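Local atomic coordinates of ancylostoma secreted protein 1 (Necator americanus, PDB entry 3NT8), a protein that is secreted by hookworms, carries two CAP domains, and is probably associated with the transition of infective larvae to parasitism. Residues A[237-249]-A[361-374]. Residues are numbered along the deposited sequence; the frame is centred on the assembly and turned at random.
Sequences VRDTFLSVHNEFR and QMAWDTTYKLGCAV
M362 lays its methyl over one face of the H245 imidazole, CE 3.7 Å from the ring centroid and almost on the ring normal; the bend at the end of its chain (chi3 67°) turns CE back over the ring. R249 NH1 donates to M362 O at 2.6 Å. In the turn that follows, both R249 NH1 and NH2 hold the single oxygen W364 O end-on, each at 2.9 Å. That oxygen lies in the guanidinium plane, yet the nitrogens approach from above its own carbonyl plane. Three bonds to two carbonyls thus fix the rotation of the buried guanidinium and tie the turn to the helix. Further on, L370 puts CD1 over the other face of H245, so the imidazole is sandwiched; H245 ND1 bonds back to F241 O (2.7 Å) and NE2 bonds to Y387 OH. C372 lies over one face of the F241 ring with CB and SG, SG 3.6 Å from the ring centroid, a Cys sulfur-aromatic contact, while V374 CG2 meets the ring edge. Helix 235-253 of the second CAP domain thereby packs across strand 369-376. C385 of strand 381-388 closes the disulfide with C372, and A322 and S326 of helix 318-330 touch F241.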
# COMPACT_ATOMS: atom_id res chain seq x y z
N VAL A 237 -5.45 6.01 -11.60
CA VAL A 237 -5.61 6.35 -10.17
C VAL A 237 -7.08 6.41 -9.76
O VAL A 237 -7.42 5.92 -8.68
CB VAL A 237 -4.83 7.61 -9.77
CG1 VAL A 237 -4.83 7.83 -8.24
CG2 VAL A 237 -3.33 7.52 -10.27
N ARG A 238 -7.93 6.96 -10.65
CA ARG A 238 -9.36 7.03 -10.43
C ARG A 238 -9.89 5.63 -10.24
O ARG A 238 -10.61 5.35 -9.27
CB ARG A 238 -10.08 7.70 -11.60
CG ARG A 238 -9.67 9.18 -11.86
CD ARG A 238 -10.40 9.85 -13.03
NE ARG A 238 -10.08 11.28 -13.08
CZ ARG A 238 -9.36 11.87 -14.03
NH1 ARG A 238 -8.89 11.18 -15.06
NH2 ARG A 238 -9.11 13.17 -13.95
N ASP A 239 -9.58 4.73 -11.18
CA ASP A 239 -10.08 3.35 -11.12
C ASP A 239 -9.54 2.58 -9.90
O ASP A 239 -10.18 1.68 -9.40
CB ASP A 239 -9.74 2.57 -12.37
CG ASP A 239 -10.36 3.15 -13.62
OD1 ASP A 239 -11.50 3.71 -13.55
OD2 ASP A 239 -9.71 3.02 -14.68
N THR A 240 -8.34 2.91 -9.45
CA THR A 240 -7.88 2.34 -8.23
C THR A 240 -8.79 2.70 -7.04
O THR A 240 -9.32 1.81 -6.36
CB THR A 240 -6.44 2.67 -7.97
OG1 THR A 240 -5.68 2.19 -9.08
CG2 THR A 240 -5.95 1.94 -6.75
N PHE A 241 -8.98 3.99 -6.78
CA PHE A 241 -9.88 4.41 -5.69
C PHE A 241 -11.24 3.79 -5.82
O PHE A 241 -11.79 3.34 -4.80
CB PHE A 241 -10.04 5.92 -5.61
CG PHE A 241 -8.88 6.65 -4.92
CD1 PHE A 241 -8.66 6.49 -3.56
CD2 PHE A 241 -8.08 7.54 -5.63
CE1 PHE A 241 -7.61 7.18 -2.89
CE2 PHE A 241 -7.03 8.23 -4.98
CZ PHE A 241 -6.81 8.05 -3.63
N LEU A 242 -11.80 3.79 -7.04
CA LEU A 242 -13.18 3.44 -7.26
C LEU A 242 -13.39 1.96 -7.04
O LEU A 242 -14.36 1.59 -6.37
CB LEU A 242 -13.68 3.94 -8.63
CG LEU A 242 -15.15 3.74 -8.99
CD1 LEU A 242 -16.06 4.55 -8.11
CD2 LEU A 242 -15.44 4.03 -10.50
N SER A 243 -12.50 1.13 -7.59
CA SER A 243 -12.56 -0.31 -7.46
C SER A 243 -12.29 -0.75 -6.02
O SER A 243 -13.00 -1.62 -5.52
CB SER A 243 -11.59 -1.03 -8.38
OG SER A 243 -10.26 -0.64 -8.05
N VAL A 244 -11.26 -0.18 -5.38
CA VAL A 244 -10.99 -0.50 -3.97
C VAL A 244 -12.16 -0.12 -3.07
O VAL A 244 -12.55 -0.88 -2.18
CB VAL A 244 -9.66 0.07 -3.45
CG1 VAL A 244 -9.48 -0.30 -1.96
CG2 VAL A 244 -8.47 -0.49 -4.25
N HIS A 245 -12.78 1.03 -3.31
CA HIS A 245 -14.00 1.39 -2.57
C HIS A 245 -15.12 0.42 -2.75
O HIS A 245 -15.66 -0.12 -1.76
CB HIS A 245 -14.48 2.80 -2.85
CG HIS A 245 -13.71 3.84 -2.06
ND1 HIS A 245 -12.36 4.07 -2.24
CD2 HIS A 245 -14.11 4.70 -1.09
CE1 HIS A 245 -11.96 5.02 -1.41
NE2 HIS A 245 -13.00 5.41 -0.70
N ASN A 246 -15.47 0.18 -4.00
CA ASN A 246 -16.59 -0.68 -4.33
C ASN A 246 -16.46 -2.10 -3.91
O ASN A 246 -17.45 -2.68 -3.53
CB ASN A 246 -16.99 -0.58 -5.80
CG ASN A 246 -17.94 0.60 -6.06
OD1 ASN A 246 -18.81 0.83 -5.25
ND2 ASN A 246 -17.78 1.34 -7.19
N GLU A 247 -15.24 -2.65 -4.00
CA GLU A 247 -14.98 -3.98 -3.62
C GLU A 247 -15.11 -4.19 -2.10
O GLU A 247 -15.54 -5.24 -1.65
CB GLU A 247 -13.60 -4.41 -4.10
CG GLU A 247 -13.57 -4.66 -5.57
CD GLU A 247 -12.34 -5.41 -6.05
OE1 GLU A 247 -11.41 -5.68 -5.24
OE2 GLU A 247 -12.31 -5.74 -7.25
N PHE A 248 -14.71 -3.18 -1.33
CA PHE A 248 -14.92 -3.20 0.08
C PHE A 248 -16.41 -3.03 0.43
O PHE A 248 -16.91 -3.74 1.32
CB PHE A 248 -14.08 -2.12 0.74
CG PHE A 248 -12.63 -2.49 1.01
CD1 PHE A 248 -12.28 -3.73 1.52
CD2 PHE A 248 -11.61 -1.50 0.88
CE1 PHE A 248 -10.92 -4.09 1.86
CE2 PHE A 248 -10.25 -1.85 1.20
CZ PHE A 248 -9.93 -3.17 1.72
N ARG A 249 -17.12 -2.14 -0.25
CA ARG A 249 -18.56 -2.00 -0.00
C ARG A 249 -19.31 -3.29 -0.40
O ARG A 249 -20.32 -3.63 0.24
CB ARG A 249 -19.11 -0.84 -0.80
CG ARG A 249 -18.77 0.49 -0.20
CD ARG A 249 -18.98 1.64 -1.14
NE ARG A 249 -20.38 1.99 -1.23
CZ ARG A 249 -21.00 2.81 -0.39
NH1 ARG A 249 -20.31 3.38 0.64
NH2 ARG A 249 -22.28 3.05 -0.53
N GLN A 361 -17.38 6.52 6.47
CA GLN A 361 -17.66 7.21 5.24
C GLN A 361 -17.47 6.33 4.02
O GLN A 361 -18.15 6.49 3.00
CB GLN A 361 -16.77 8.47 5.15
CG GLN A 361 -16.97 9.36 3.93
CD GLN A 361 -18.38 9.91 3.87
OE1 GLN A 361 -18.69 10.99 4.43
NE2 GLN A 361 -19.23 9.19 3.17
N MET A 362 -16.52 5.41 4.08
CA MET A 362 -16.35 4.48 2.94
C MET A 362 -17.55 3.50 2.82
O MET A 362 -17.97 3.13 1.71
CB MET A 362 -15.04 3.72 3.05
CG MET A 362 -13.80 4.56 2.78
SD MET A 362 -12.26 3.58 2.85
CE MET A 362 -12.41 2.47 1.43
N ALA A 363 -18.09 3.07 3.97
CA ALA A 363 -19.16 2.09 4.01
C ALA A 363 -20.54 2.73 4.03
O ALA A 363 -21.53 2.00 4.06
CB ALA A 363 -19.02 1.21 5.25
N TRP A 364 -20.61 4.06 4.01
CA TRP A 364 -21.91 4.79 4.12
C TRP A 364 -22.85 4.55 2.94
O TRP A 364 -22.51 4.88 1.77
CB TRP A 364 -21.66 6.29 4.32
CG TRP A 364 -22.70 6.94 5.20
CD1 TRP A 364 -23.89 7.53 4.80
CD2 TRP A 364 -22.67 7.04 6.62
NE1 TRP A 364 -24.58 7.99 5.89
CE2 TRP A 364 -23.86 7.72 7.02
CE3 TRP A 364 -21.77 6.60 7.61
CZ2 TRP A 364 -24.16 7.98 8.39
CZ3 TRP A 364 -22.07 6.89 8.96
CH2 TRP A 364 -23.25 7.57 9.32
N ASP A 365 -24.01 3.95 3.22
CA ASP A 365 -24.82 3.43 2.12
C ASP A 365 -25.38 4.49 1.21
O ASP A 365 -25.53 4.23 0.03
CB ASP A 365 -25.91 2.42 2.57
CG ASP A 365 -26.94 3.01 3.48
OD1 ASP A 365 -26.69 4.02 4.09
OD2 ASP A 365 -28.00 2.42 3.68
N THR A 366 -25.75 5.65 1.76
CA THR A 366 -26.32 6.75 0.94
C THR A 366 -25.28 7.49 0.15
O THR A 366 -25.62 8.13 -0.82
CB THR A 366 -27.19 7.75 1.73
OG1 THR A 366 -26.46 8.29 2.85
CG2 THR A 366 -28.45 7.01 2.24
N THR A 367 -24.01 7.41 0.57
CA THR A 367 -22.89 7.97 -0.20
C THR A 367 -22.62 7.15 -1.50
O THR A 367 -22.49 5.93 -1.44
CB THR A 367 -21.62 7.97 0.68
OG1 THR A 367 -21.89 8.77 1.86
CG2 THR A 367 -20.42 8.53 -0.10
N TYR A 368 -22.55 7.82 -2.66
CA TYR A 368 -22.37 7.13 -3.95
C TYR A 368 -21.47 7.86 -5.00
O TYR A 368 -21.13 7.28 -6.04
CB TYR A 368 -23.74 6.70 -4.54
CG TYR A 368 -24.58 7.82 -5.08
CD1 TYR A 368 -24.57 8.16 -6.44
CD2 TYR A 368 -25.39 8.56 -4.22
CE1 TYR A 368 -25.32 9.26 -6.93
CE2 TYR A 368 -26.15 9.63 -4.70
CZ TYR A 368 -26.12 9.98 -6.04
OH TYR A 368 -26.90 11.04 -6.46
N LYS A 369 -21.11 9.13 -4.77
CA LYS A 369 -20.15 9.83 -5.64
C LYS A 369 -18.81 9.92 -4.93
O LYS A 369 -18.69 10.40 -3.77
CB LYS A 369 -20.61 11.24 -6.01
CG LYS A 369 -21.96 11.26 -6.73
CD LYS A 369 -22.42 12.71 -6.81
CE LYS A 369 -23.77 12.87 -7.57
NZ LYS A 369 -24.23 14.31 -7.72
N LEU A 370 -17.79 9.45 -5.64
CA LEU A 370 -16.45 9.47 -5.19
C LEU A 370 -15.64 10.41 -6.15
O LEU A 370 -15.89 10.41 -7.37
CB LEU A 370 -15.89 8.06 -5.25
CG LEU A 370 -14.47 7.88 -4.76
CD1 LEU A 370 -14.40 7.96 -3.24
CD2 LEU A 370 -13.76 6.61 -5.27
N GLY A 371 -14.72 11.19 -5.59
CA GLY A 371 -13.71 12.00 -6.35
C GLY A 371 -12.50 12.20 -5.48
O GLY A 371 -12.62 12.66 -4.33
N CYS A 372 -11.32 11.77 -5.94
CA CYS A 372 -10.12 11.78 -5.09
C CYS A 372 -8.97 12.56 -5.73
O CYS A 372 -9.00 12.84 -6.93
CB CYS A 372 -9.67 10.35 -4.81
SG CYS A 372 -10.88 9.36 -3.96
N ALA A 373 -7.95 12.88 -4.92
CA ALA A 373 -6.73 13.49 -5.42
C ALA A 373 -5.50 12.93 -4.74
O ALA A 373 -5.55 12.59 -3.60
CB ALA A 373 -6.78 15.01 -5.28
N VAL A 374 -4.39 12.83 -5.46
CA VAL A 374 -3.11 12.50 -4.85
C VAL A 374 -2.14 13.59 -5.32
O VAL A 374 -1.88 13.74 -6.54
CB VAL A 374 -2.56 11.08 -5.27
CG1 VAL A 374 -1.26 10.77 -4.56
CG2 VAL A 374 -3.50 9.95 -4.93